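Local coordinates for protein neurotoxin (Clostridium botulinum, PDB 3N7L) that probably binds gangliosides on the nerve-cell surface, being the receptor-binding domain of a botulinum neurotoxin of mixed serotype D/C, at residues R257-K262 and I266-R271; M249-Y254 and L377-Y382; T115-Q118 and S122-D125; T92-V97 and W103-I108; S10-K15 and M19-Y24. All coordinates share one frame; numbering follows the deposited sequence.

Contact 1. Residues R257-K262 and I266-R271; sequences RYMSKK and IVFNTR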
# COMPACT_ATOMS: atom_id res chain seq x y z
N ARG A 257 -5.56 -16.36 7.45
CA ARG A 257 -6.04 -17.54 6.72
C ARG A 257 -5.38 -17.59 5.35
O ARG A 257 -5.11 -16.56 4.74
CB ARG A 257 -7.56 -17.48 6.54
CG ARG A 257 -8.34 -17.58 7.83
CD ARG A 257 -8.51 -19.02 8.27
NE ARG A 257 -8.92 -19.06 9.67
CZ ARG A 257 -9.64 -20.02 10.24
NH1 ARG A 257 -10.07 -21.06 9.53
NH2 ARG A 257 -9.92 -19.93 11.53
N TYR A 258 -5.11 -18.80 4.88
CA TYR A 258 -4.53 -18.98 3.55
C TYR A 258 -5.46 -19.90 2.79
O TYR A 258 -6.32 -20.56 3.39
CB TYR A 258 -3.11 -19.56 3.64
CG TYR A 258 -3.03 -20.98 4.16
CD1 TYR A 258 -3.30 -22.07 3.33
CD2 TYR A 258 -2.67 -21.24 5.49
CE1 TYR A 258 -3.20 -23.38 3.80
CE2 TYR A 258 -2.57 -22.54 5.98
CZ TYR A 258 -2.84 -23.60 5.13
OH TYR A 258 -2.73 -24.88 5.61
N MET A 259 -5.31 -19.94 1.47
CA MET A 259 -6.16 -20.77 0.63
C MET A 259 -5.72 -22.22 0.47
O MET A 259 -4.56 -22.50 0.15
CB MET A 259 -6.27 -20.15 -0.76
CG MET A 259 -7.55 -19.40 -1.00
SD MET A 259 -7.60 -18.68 -2.66
CE MET A 259 -7.21 -20.08 -3.66
N SER A 260 -6.66 -23.13 0.67
CA SER A 260 -6.41 -24.55 0.49
C SER A 260 -7.58 -25.12 -0.31
O SER A 260 -8.47 -24.38 -0.74
CB SER A 260 -6.31 -25.25 1.84
OG SER A 260 -5.89 -26.60 1.66
N LYS A 261 -7.58 -26.43 -0.51
CA LYS A 261 -8.63 -27.08 -1.27
C LYS A 261 -9.00 -28.43 -0.68
O LYS A 261 -8.14 -29.15 -0.16
CB LYS A 261 -8.16 -27.25 -2.73
CG LYS A 261 -9.05 -28.07 -3.64
CD LYS A 261 -8.42 -28.15 -5.05
CE LYS A 261 -9.26 -28.94 -6.05
NZ LYS A 261 -9.31 -30.41 -5.77
N LYS A 262 -10.28 -28.76 -0.73
CA LYS A 262 -10.78 -30.04 -0.26
C LYS A 262 -11.91 -30.41 -1.20
O LYS A 262 -12.94 -29.73 -1.24
CB LYS A 262 -11.29 -29.96 1.17
CG LYS A 262 -11.72 -31.33 1.70
CD LYS A 262 -11.83 -31.36 3.20
CE LYS A 262 -12.12 -32.78 3.68
NZ LYS A 262 -12.20 -32.83 5.16
N ILE A 266 -12.87 -24.58 -2.17
CA ILE A 266 -11.74 -23.77 -1.72
C ILE A 266 -12.07 -23.58 -0.25
O ILE A 266 -13.18 -23.17 0.09
CB ILE A 266 -11.72 -22.36 -2.37
CG1 ILE A 266 -11.30 -22.44 -3.84
CG2 ILE A 266 -10.77 -21.46 -1.58
CD1 ILE A 266 -9.90 -22.97 -4.05
N VAL A 267 -11.12 -23.89 0.63
CA VAL A 267 -11.35 -23.70 2.06
C VAL A 267 -10.18 -22.90 2.62
O VAL A 267 -9.06 -22.96 2.10
CB VAL A 267 -11.46 -25.05 2.83
CG1 VAL A 267 -12.59 -25.88 2.27
CG2 VAL A 267 -10.14 -25.80 2.75
N PHE A 268 -10.45 -22.12 3.66
CA PHE A 268 -9.40 -21.31 4.27
C PHE A 268 -8.92 -21.91 5.57
O PHE A 268 -9.72 -22.27 6.43
CB PHE A 268 -9.91 -19.89 4.51
CG PHE A 268 -10.19 -19.12 3.25
CD1 PHE A 268 -11.46 -19.11 2.69
CD2 PHE A 268 -9.18 -18.39 2.64
CE1 PHE A 268 -11.72 -18.38 1.53
CE2 PHE A 268 -9.43 -17.65 1.48
CZ PHE A 268 -10.70 -17.65 0.92
N ASN A 269 -7.60 -22.04 5.69
CA ASN A 269 -6.99 -22.60 6.89
C ASN A 269 -6.17 -21.54 7.62
O ASN A 269 -5.73 -20.56 7.01
CB ASN A 269 -6.09 -23.78 6.52
CG ASN A 269 -6.87 -24.93 5.89
OD1 ASN A 269 -8.07 -25.09 6.12
ND2 ASN A 269 -6.18 -25.75 5.12
N THR A 270 -5.97 -21.75 8.92
CA THR A 270 -5.19 -20.81 9.72
C THR A 270 -3.71 -20.91 9.35
O THR A 270 -3.15 -22.00 9.35
CB THR A 270 -5.37 -21.12 11.22
OG1 THR A 270 -6.76 -21.01 11.56
CG2 THR A 270 -4.57 -20.13 12.08
N ARG A 271 -3.09 -19.78 9.02
CA ARG A 271 -1.68 -19.82 8.64
C ARG A 271 -0.79 -20.10 9.86
O ARG A 271 -1.18 -19.84 11.00
CB ARG A 271 -1.26 -18.53 7.91
CG ARG A 271 -1.26 -17.26 8.73
CD ARG A 271 -0.82 -16.05 7.89
NE ARG A 271 -1.80 -15.66 6.88
CZ ARG A 271 -1.67 -15.85 5.57
NH1 ARG A 271 -0.59 -16.43 5.07
NH2 ARG A 271 -2.64 -15.46 4.75
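R257 lays its guanidinium flat over the hydroxyl of T270, whose OG1 sits 3.2 Å from the plane and over its centre. A bend at chi2 (-83°) folds the arginine chain back across the neighbouring strand, and NH1 then meets F268 O in the guanidinium plane, a weak hydrogen bond of 3.3 Å. On the other side of this two-stranded ribbon, Y258 holds CG between its backbone N and carbonyl carbon (chi1 67°). The ring is thereby turned to the neighbouring strand, and N269 CB lies over its face, 4.0 Å from the centroid, in a CH-pi contact. R271 CA meets the same ring at its edge, in plane. Between these polar and aromatic groups the antiparallel backbones are laced by alternating bonds: Y258 with N269, and S260 with V267, donate to each other in both directions. M259 and F268 make a non-hydrogen-bonded pair on the same side as R257; their side chains run side by side in the same direction, with M259 CG 3.6 Å from F268 CE2. M259 CG also touches I266 CG2 at 3.9 Å. R271 turns its NE to M255 O. The chemistry thus changes along one face of the hairpin: M259, I266 and F268 are apolar there, F268 and I266 packing on P399 of the trefoil and I266 also on L316, while at the R257 end of the same face a flat cation lies against a hydroxyl and a carbonyl oxygen, dipoles that would be expected to ease its charge.

Contact 2. Residues M249-Y254 and L377-Y382; sequences MINVNY and LSIGSY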
# COMPACT_ATOMS: atom_id res chain seq x y z
N MET A 249 -4.37 -14.71 -2.47
CA MET A 249 -5.64 -14.03 -2.34
C MET A 249 -6.10 -14.16 -0.90
O MET A 249 -6.21 -15.27 -0.37
CB MET A 249 -6.66 -14.64 -3.28
CG MET A 249 -7.90 -13.79 -3.46
SD MET A 249 -8.96 -14.51 -4.71
CE MET A 249 -10.19 -15.25 -3.67
N ILE A 250 -6.39 -13.02 -0.27
CA ILE A 250 -6.79 -13.02 1.13
C ILE A 250 -7.94 -12.06 1.39
O ILE A 250 -8.03 -11.00 0.76
CB ILE A 250 -5.60 -12.59 2.02
CG1 ILE A 250 -4.34 -13.37 1.62
CG2 ILE A 250 -5.94 -12.83 3.50
CD1 ILE A 250 -3.09 -12.91 2.35
N ASN A 251 -8.81 -12.43 2.32
CA ASN A 251 -9.94 -11.59 2.69
C ASN A 251 -9.50 -10.71 3.85
O ASN A 251 -8.88 -11.19 4.81
CB ASN A 251 -11.14 -12.45 3.09
CG ASN A 251 -12.40 -11.62 3.30
OD1 ASN A 251 -12.58 -10.99 4.34
ND2 ASN A 251 -13.28 -11.61 2.30
N VAL A 252 -9.82 -9.42 3.77
CA VAL A 252 -9.43 -8.48 4.81
C VAL A 252 -9.84 -8.87 6.23
O VAL A 252 -9.17 -8.49 7.19
CB VAL A 252 -9.96 -7.06 4.47
CG1 VAL A 252 -9.90 -6.16 5.69
CG2 VAL A 252 -9.10 -6.45 3.35
N ASN A 253 -10.93 -9.61 6.37
CA ASN A 253 -11.41 -10.04 7.69
C ASN A 253 -10.71 -11.28 8.22
O ASN A 253 -10.86 -11.63 9.39
CB ASN A 253 -12.91 -10.33 7.64
CG ASN A 253 -13.74 -9.08 7.78
OD1 ASN A 253 -13.27 -7.97 7.53
ND2 ASN A 253 -14.99 -9.25 8.18
N TYR A 254 -9.96 -11.96 7.35
CA TYR A 254 -9.26 -13.18 7.74
C TYR A 254 -7.83 -13.18 7.23
O TYR A 254 -7.45 -14.05 6.44
CB TYR A 254 -10.00 -14.40 7.20
CG TYR A 254 -11.44 -14.52 7.70
CD1 TYR A 254 -12.46 -13.75 7.13
CD2 TYR A 254 -11.76 -15.38 8.74
CE1 TYR A 254 -13.77 -13.84 7.60
CE2 TYR A 254 -13.07 -15.48 9.22
CZ TYR A 254 -14.07 -14.71 8.65
OH TYR A 254 -15.36 -14.81 9.11
N LEU A 377 -18.79 -11.34 -4.07
CA LEU A 377 -17.99 -12.39 -3.43
C LEU A 377 -17.69 -12.05 -1.98
O LEU A 377 -17.15 -10.99 -1.68
CB LEU A 377 -16.66 -12.59 -4.18
CG LEU A 377 -15.75 -13.69 -3.60
CD1 LEU A 377 -16.43 -15.05 -3.73
CD2 LEU A 377 -14.42 -13.71 -4.35
N SER A 378 -18.05 -12.95 -1.08
CA SER A 378 -17.80 -12.75 0.33
C SER A 378 -17.13 -14.01 0.89
O SER A 378 -16.58 -14.82 0.15
CB SER A 378 -19.10 -12.45 1.07
OG SER A 378 -18.84 -12.00 2.39
N ILE A 379 -17.19 -14.17 2.21
CA ILE A 379 -16.57 -15.31 2.87
C ILE A 379 -17.39 -15.66 4.10
O ILE A 379 -18.07 -14.81 4.66
CB ILE A 379 -15.12 -14.93 3.28
CG1 ILE A 379 -14.35 -16.16 3.78
CG2 ILE A 379 -15.15 -13.86 4.36
CD1 ILE A 379 -12.86 -15.87 3.96
N GLY A 380 -17.34 -16.92 4.52
CA GLY A 380 -18.10 -17.31 5.69
C GLY A 380 -17.92 -18.77 6.02
O GLY A 380 -17.43 -19.55 5.20
N SER A 381 -18.32 -19.16 7.22
CA SER A 381 -18.19 -20.54 7.63
C SER A 381 -19.53 -21.25 7.49
O SER A 381 -20.55 -20.77 7.99
CB SER A 381 -17.68 -20.62 9.07
OG SER A 381 -17.46 -21.97 9.44
N TYR A 382 -19.53 -22.39 6.80
CA TYR A 382 -20.74 -23.16 6.61
C TYR A 382 -20.48 -24.64 6.88
O TYR A 382 -19.38 -25.15 6.64
CB TYR A 382 -21.28 -22.96 5.20
CG TYR A 382 -21.57 -21.52 4.91
CD1 TYR A 382 -20.59 -20.68 4.38
CD2 TYR A 382 -22.82 -20.97 5.22
CE1 TYR A 382 -20.84 -19.33 4.17
CE2 TYR A 382 -23.08 -19.62 5.02
CZ TYR A 382 -22.08 -18.80 4.50
OH TYR A 382 -22.32 -17.46 4.32
O HOH W 1 -17.46 -13.89 7.76
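I379 pushes its CG2 methyl into the angle between N251 and Y254, and this is where the packing is close. With CG1 anti to the backbone N (chi1 -171°), CG2 is left facing both residues. It lies 3.5 Å from Y254 CE1, approaching the ring obliquely, and 3.6 Å from N251 ND2. The other branch of the isoleucine reaches the same two residues: CD1 is 3.8 Å from Y254 CD1 and 3.9 Å from N251 CB. N251 is itself held from several sides. Its OD1 accepts from N253 N (3.0 Å), an Asx turn, its backbone O accepts from Y254 N to close a type I turn, and its ND2 donates to S414 O. The looser part lies at the phenol end of Y254. There a water links the two segments, sitting at the ring edge in the plane, 2.7 Å from Y254 OH, and donating a longer bond of 3.3 Å to I379 O. Around them stand the strands of the C-terminal trefoil: L397 of strand 394-402 touches both I379 and Y254, W417 of strand 417-421 packs on N251 and M249, and strand 373-384, which carries I379, is hydrogen-bonded to strand 394-402 through S378 with V400 and G380 with I398.

Contact 3. Residues T115-Q118 and S122-D125; sequences TLKQ and SEQD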
# COMPACT_ATOMS: atom_id res chain seq x y z
N THR A 115 10.99 15.52 13.00
CA THR A 115 11.60 16.30 14.06
C THR A 115 12.01 17.70 13.64
O THR A 115 12.62 17.89 12.59
CB THR A 115 12.86 15.59 14.61
OG1 THR A 115 12.50 14.28 15.07
CG2 THR A 115 13.48 16.38 15.76
N LEU A 116 11.68 18.67 14.47
CA LEU A 116 12.04 20.07 14.26
C LEU A 116 13.20 20.23 15.26
O LEU A 116 12.98 20.17 16.46
CB LEU A 116 10.86 20.97 14.64
CG LEU A 116 10.31 22.00 13.64
CD1 LEU A 116 10.41 21.48 12.22
CD2 LEU A 116 8.86 22.32 14.01
N LYS A 117 14.41 20.40 14.76
CA LYS A 117 15.57 20.50 15.65
C LYS A 117 16.13 21.92 15.75
O LYS A 117 16.78 22.41 14.83
CB LYS A 117 16.67 19.55 15.16
CG LYS A 117 17.85 19.41 16.11
CD LYS A 117 18.96 18.61 15.46
CE LYS A 117 20.06 18.27 16.44
NZ LYS A 117 19.55 17.37 17.51
N GLN A 118 15.89 22.58 16.88
CA GLN A 118 16.42 23.93 17.02
C GLN A 118 17.93 23.88 17.29
O GLN A 118 18.68 24.66 16.72
CB GLN A 118 15.69 24.70 18.13
CG GLN A 118 15.91 24.19 19.52
CD GLN A 118 15.31 25.12 20.55
OE1 GLN A 118 15.64 26.31 20.59
NE2 GLN A 118 14.44 24.59 21.40
N SER A 122 17.90 20.65 21.95
CA SER A 122 16.44 20.64 21.94
C SER A 122 15.78 20.45 20.58
O SER A 122 16.32 20.82 19.54
CB SER A 122 15.92 21.92 22.59
OG SER A 122 16.60 23.05 22.08
N GLU A 123 14.59 19.87 20.62
CA GLU A 123 13.84 19.61 19.41
C GLU A 123 12.40 19.32 19.76
O GLU A 123 12.04 19.19 20.94
CB GLU A 123 14.45 18.41 18.69
CG GLU A 123 14.40 17.13 19.52
CD GLU A 123 15.27 16.04 18.96
OE1 GLU A 123 15.14 14.88 19.42
OE2 GLU A 123 16.10 16.33 18.07
N GLN A 124 11.56 19.23 18.74
CA GLN A 124 10.16 18.93 18.95
C GLN A 124 9.78 18.00 17.82
O GLN A 124 10.16 18.22 16.67
CB GLN A 124 9.32 20.21 18.91
CG GLN A 124 7.83 19.99 19.13
CD GLN A 124 7.07 21.30 19.32
OE1 GLN A 124 7.41 22.32 18.71
NE2 GLN A 124 6.04 21.28 20.16
N ASP A 125 9.04 16.95 18.13
CA ASP A 125 8.68 16.01 17.09
C ASP A 125 7.25 15.54 17.16
O ASP A 125 6.60 15.62 18.20
CB ASP A 125 9.64 14.81 17.12
CG ASP A 125 9.63 14.11 18.46
OD1 ASP A 125 10.70 13.62 18.88
OD2 ASP A 125 8.55 14.03 19.08
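S122, E123 and T115 bury the most surface here, and E123 and T115 meet directly across the ribbon. A chi1 of 62° tucks CG of E123 back over its own main chain, and the rest of the side chain runs extended, which carries the carboxylate obliquely over the opposite strand. On the way its CB passes 3.2 Å from L116 O, and its OE2 ends 3.5 Å from the methyl CG2 of T115. The same OE2 is 3.6 Å from K117 NZ, a long salt bridge near the surface, so its contribution is probably modest. T115 also runs alongside D125, both pointing the same way, with its OG1 3.6 Å from D125 CB. S122 sits where the chain comes out of the turn. Its backbone O takes only a weak, bent bond from Q118 N (3.2 Å, 125° at the hydrogen), while its OG is hydrogen-bonded to N119 within the turn. The firm grip comes two residues further along each strand, between L116 and Q124: L116 N donates to Q124 O at 2.7 Å and almost straight, 173°, and Q124 N answers with a bond of 2.8 Å to L116 O. The side chains of that pair leave on the other side, away from E123. There L116 packs on M155 and L172, and the amide of Q124 is bonded to the backbone of K168 and K170. Strong pairing in the ribbon, fraying toward a short turn, makes this the end of an antiparallel beta hairpin, one of those building the concanavalin-like jelly roll of the N-terminal half.

Contact 4. Residues T92-V97 and W103-I108; sequences TIIDSV and WSIGII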
# COMPACT_ATOMS: atom_id res chain seq x y z
N THR A 92 17.61 7.33 10.12
CA THR A 92 17.26 8.65 9.65
C THR A 92 17.17 8.35 8.15
O THR A 92 18.04 7.66 7.62
CB THR A 92 18.38 9.68 9.92
OG1 THR A 92 18.55 9.84 11.33
CG2 THR A 92 18.02 11.03 9.30
N ILE A 93 16.11 8.82 7.49
CA ILE A 93 15.93 8.55 6.07
C ILE A 93 15.92 9.78 5.17
O ILE A 93 16.35 9.73 4.02
CB ILE A 93 14.64 7.74 5.83
CG1 ILE A 93 13.46 8.42 6.54
CG2 ILE A 93 14.82 6.33 6.38
CD1 ILE A 93 12.12 7.77 6.24
N ILE A 94 15.41 10.89 5.69
CA ILE A 94 15.35 12.15 4.95
C ILE A 94 15.80 13.17 5.97
O ILE A 94 15.08 13.47 6.93
CB ILE A 94 13.91 12.47 4.48
CG1 ILE A 94 13.33 11.29 3.69
CG2 ILE A 94 13.92 13.72 3.59
CD1 ILE A 94 11.87 11.48 3.30
N ASP A 95 17.01 13.69 5.78
CA ASP A 95 17.58 14.63 6.74
C ASP A 95 17.90 16.01 6.17
O ASP A 95 18.45 16.14 5.08
CB ASP A 95 18.87 14.05 7.33
CG ASP A 95 19.40 14.89 8.48
OD1 ASP A 95 18.81 14.82 9.58
OD2 ASP A 95 20.40 15.61 8.28
N SER A 96 17.56 17.03 6.94
CA SER A 96 17.84 18.41 6.53
C SER A 96 18.31 19.17 7.77
O SER A 96 17.74 20.20 8.15
CB SER A 96 16.59 19.05 5.93
OG SER A 96 16.93 20.21 5.18
N VAL A 97 19.34 18.62 8.40
CA VAL A 97 19.97 19.20 9.59
C VAL A 97 21.42 19.45 9.21
O VAL A 97 22.11 18.54 8.77
CB VAL A 97 19.94 18.21 10.79
CG1 VAL A 97 20.84 18.71 11.90
CG2 VAL A 97 18.52 18.04 11.30
N TRP A 103 15.41 20.17 10.20
CA TRP A 103 14.36 19.18 10.38
C TRP A 103 14.82 17.83 9.86
O TRP A 103 15.73 17.74 9.03
CB TRP A 103 13.05 19.60 9.68
CG TRP A 103 13.12 19.76 8.19
CD1 TRP A 103 13.20 20.93 7.50
CD2 TRP A 103 13.09 18.72 7.20
NE1 TRP A 103 13.23 20.69 6.14
CE2 TRP A 103 13.16 19.34 5.94
CE3 TRP A 103 13.02 17.32 7.27
CZ2 TRP A 103 13.15 18.60 4.74
CZ3 TRP A 103 13.01 16.59 6.08
CH2 TRP A 103 13.08 17.24 4.83
N SER A 104 14.20 16.77 10.36
CA SER A 104 14.57 15.42 9.94
C SER A 104 13.40 14.46 10.02
O SER A 104 12.46 14.66 10.79
CB SER A 104 15.72 14.90 10.82
OG SER A 104 16.20 13.66 10.34
N ILE A 105 13.47 13.41 9.20
CA ILE A 105 12.44 12.38 9.17
C ILE A 105 13.15 11.05 9.37
O ILE A 105 14.10 10.73 8.65
CB ILE A 105 11.70 12.34 7.82
CG1 ILE A 105 10.87 13.62 7.64
CG2 ILE A 105 10.80 11.11 7.76
CD1 ILE A 105 10.15 13.71 6.31
N GLY A 106 12.69 10.29 10.35
CA GLY A 106 13.29 9.00 10.60
C GLY A 106 12.26 7.96 10.99
O GLY A 106 11.06 8.24 11.07
N ILE A 107 12.74 6.75 11.24
CA ILE A 107 11.87 5.66 11.64
C ILE A 107 12.54 4.87 12.76
O ILE A 107 13.77 4.78 12.83
CB ILE A 107 11.57 4.69 10.47
CG1 ILE A 107 12.87 4.14 9.90
CG2 ILE A 107 10.76 5.41 9.39
CD1 ILE A 107 12.68 3.16 8.74
N ILE A 108 11.72 4.31 13.64
CA ILE A 108 12.19 3.49 14.75
C ILE A 108 10.98 2.68 15.20
O ILE A 108 9.90 3.24 15.41
CB ILE A 108 12.78 4.34 15.91
CG1 ILE A 108 13.35 3.42 16.99
CG2 ILE A 108 11.72 5.27 16.50
CD1 ILE A 108 14.13 4.15 18.07
O HOH W 2 15.06 22.55 4.36
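W103 has a chi1 of 62°, its CG flanked by N and C of the main chain, which tips the indole back over S96, while D95 has CG swung opposite its own N (chi1 -171°) to aim the carboxylate at S104. Both belong to an antiparallel hairpin of the concanavalin-like half, interrupted by a classic beta bulge: I93 and I94 both face I105, and their N-H groups share I105 O, at 3.0 Å from I93 N and 3.2 Å from I94 N. The chain turns a corner at I94, between strands 92-93 and 95-97, yet the isoleucines stay packed together. I94 and I105 run side by side, CB to CB 4.0 Å, and I93 CD1 rests on I105 CG2. Inward, F77 of strand 72-82 touches I94 and I105. The indole is pinned at two places: I94 CG2 comes to its edge, 3.8 Å from W103 CH2, and S96 CB stands 3.4 Å above its plane in a CH-pi contact. Beyond, S96 OG bonds to T180 O, and a water donates to this OG while accepting a weak bond from W103 NE1. On the opposite side of the ribbon D95 OD2 takes V97 N in an Asx turn, and D95 OD1 uses its anti lone pair to receive S104 OG, 3.0 Å away.

Contact 5. Residues S10-K15 and M19-Y24; sequences SLQNKK and MDTSGY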
# COMPACT_ATOMS: atom_id res chain seq x y z
N SER A 10 10.09 20.10 -6.04
CA SER A 10 9.35 19.00 -6.65
C SER A 10 10.35 17.99 -7.17
O SER A 10 10.72 18.02 -8.35
CB SER A 10 8.47 19.53 -7.79
OG SER A 10 7.76 18.48 -8.41
N LEU A 11 10.79 17.10 -6.30
CA LEU A 11 11.77 16.08 -6.68
C LEU A 11 11.10 14.96 -7.45
O LEU A 11 10.33 14.17 -6.89
CB LEU A 11 12.45 15.52 -5.43
CG LEU A 11 13.51 14.44 -5.63
CD1 LEU A 11 14.60 14.93 -6.59
CD2 LEU A 11 14.09 14.07 -4.28
N GLN A 12 11.38 14.90 -8.75
CA GLN A 12 10.80 13.88 -9.62
C GLN A 12 11.82 13.21 -10.52
O GLN A 12 12.91 13.73 -10.75
CB GLN A 12 9.70 14.49 -10.48
CG GLN A 12 8.40 14.69 -9.75
CD GLN A 12 7.33 15.31 -10.63
OE1 GLN A 12 6.14 15.13 -10.39
NE2 GLN A 12 7.76 16.06 -11.63
N ASN A 13 11.45 12.04 -11.02
CA ASN A 13 12.29 11.27 -11.92
C ASN A 13 11.78 11.52 -13.34
O ASN A 13 10.69 11.10 -13.68
CB ASN A 13 12.18 9.79 -11.58
CG ASN A 13 12.79 8.88 -12.63
OD1 ASN A 13 12.62 7.66 -12.56
ND2 ASN A 13 13.49 9.45 -13.60
N LYS A 14 12.58 12.23 -14.13
CA LYS A 14 12.22 12.54 -15.52
C LYS A 14 13.35 12.13 -16.45
O LYS A 14 14.50 12.50 -16.24
CB LYS A 14 11.93 14.03 -15.68
CG LYS A 14 10.45 14.38 -15.79
CD LYS A 14 9.69 14.09 -14.52
CE LYS A 14 8.18 14.23 -14.73
NZ LYS A 14 7.80 15.59 -15.20
N LYS A 15 13.01 11.37 -17.49
CA LYS A 15 14.00 10.91 -18.47
C LYS A 15 15.07 10.09 -17.76
O LYS A 15 16.25 10.16 -18.11
CB LYS A 15 14.68 12.10 -19.16
CG LYS A 15 13.74 13.13 -19.78
CD LYS A 15 14.55 14.29 -20.35
CE LYS A 15 13.66 15.36 -20.97
NZ LYS A 15 14.47 16.47 -21.57
N MET A 19 15.44 15.03 -10.63
CA MET A 19 15.60 16.47 -10.74
C MET A 19 14.45 17.24 -10.10
O MET A 19 13.39 16.68 -9.84
CB MET A 19 15.67 16.85 -12.22
CG MET A 19 14.40 16.50 -12.97
SD MET A 19 14.46 16.95 -14.71
CE MET A 19 13.88 18.67 -14.64
N ASP A 20 14.68 18.52 -9.86
CA ASP A 20 13.66 19.39 -9.28
C ASP A 20 12.89 19.99 -10.45
O ASP A 20 13.48 20.59 -11.33
CB ASP A 20 14.29 20.51 -8.46
CG ASP A 20 13.28 21.54 -8.00
OD1 ASP A 20 13.69 22.65 -7.62
OD2 ASP A 20 12.06 21.23 -8.01
N THR A 21 11.57 19.83 -10.44
CA THR A 21 10.76 20.36 -11.53
C THR A 21 9.84 21.49 -11.07
O THR A 21 8.87 21.82 -11.75
CB THR A 21 9.88 19.26 -12.15
OG1 THR A 21 8.97 18.75 -11.16
CG2 THR A 21 10.75 18.11 -12.66
N SER A 22 10.14 22.09 -9.92
CA SER A 22 9.32 23.17 -9.39
C SER A 22 9.53 24.48 -10.14
O SER A 22 8.61 25.28 -10.29
CB SER A 22 9.63 23.40 -7.91
OG SER A 22 10.91 23.97 -7.75
N GLY A 23 10.75 24.68 -10.62
CA GLY A 23 11.08 25.89 -11.34
C GLY A 23 12.24 26.60 -10.67
O GLY A 23 12.92 27.42 -11.29
N TYR A 24 12.47 26.28 -9.39
CA TYR A 24 13.55 26.90 -8.63
C TYR A 24 14.87 26.17 -8.80
O TYR A 24 15.84 26.45 -8.11
CB TYR A 24 13.16 26.98 -7.16
CG TYR A 24 11.90 27.79 -6.95
CD1 TYR A 24 10.65 27.17 -6.94
CD2 TYR A 24 11.95 29.17 -6.82
CE1 TYR A 24 9.48 27.92 -6.81
CE2 TYR A 24 10.79 29.93 -6.70
CZ TYR A 24 9.56 29.31 -6.69
OH TYR A 24 8.41 30.06 -6.57
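S10, L11 and Q12 run antiparallel to M19-T21, with L11 and D20 as a non-hydrogen-bonded pair and Q12 and M19 as a hydrogen-bonded one, tied by Q12 N to M19 O (2.9 Å) and M19 N to Q12 O (2.8 Å). Next along, T21 N donates to S10 O at 2.9 Å, although T21 has already left the regular strand. The side chains then take over. S10 OG donates to T21 OG1 at 3.0 Å, so the two hydroxyls link the strands beside that backbone bond. D20, with CG anti to the backbone N (chi1 172°), brings its carboxylate round to the start of the other segment, where OD2 receives S10 N from above its plane at 3.0 Å. This hairpin, strands 7-14 and 17-20, lies along the border of a sheet of the concanavalin-like jelly roll: strand 7-14 is bonded on its other side to strand 202-211, where L11 packs on F208 and S10 on Y209. D20 OD2 serves two further donors from its own segment. S22 N comes in from above the carboxylate plane at 2.8 Å, completing an Asx turn, and S22 OG arrives on the syn side, close to the plane. Three donors on one oxygen would be expected to steady the negative charge there, and OD1 meanwhile takes A26 N. S22 OG in turn accepts from Y24 N, an ST turn that follows straight on from the Asx turn. Toward the hairpin's tip the packing thins to M19, whose chain bends at chi3 (-87°) and leaves SD 4.0 Å from K14 CB.

How the contacts relate
From the N terminus the chain first closes contact 5, a tight hairpin at the start of the concanavalin-like half. Contact 4 and then contact 3 follow in series, each joining strands close in sequence. They are coupled because strands 102-108 and 111-117 are neighbours in one sheet, with T115 N 2.8 Å from S104 O. Contact 5 belongs to another sheet, its nearest atoms about 8 Å from contact 4. In the trefoil half, contact 2 opens at 249-254 and closes only at 377-382, spanning 122 residues; the hairpin of contact 1 forms within that span. These two touch, F268 packing on I379, and lie across the chain's centre from contacts 3, 4 and 5.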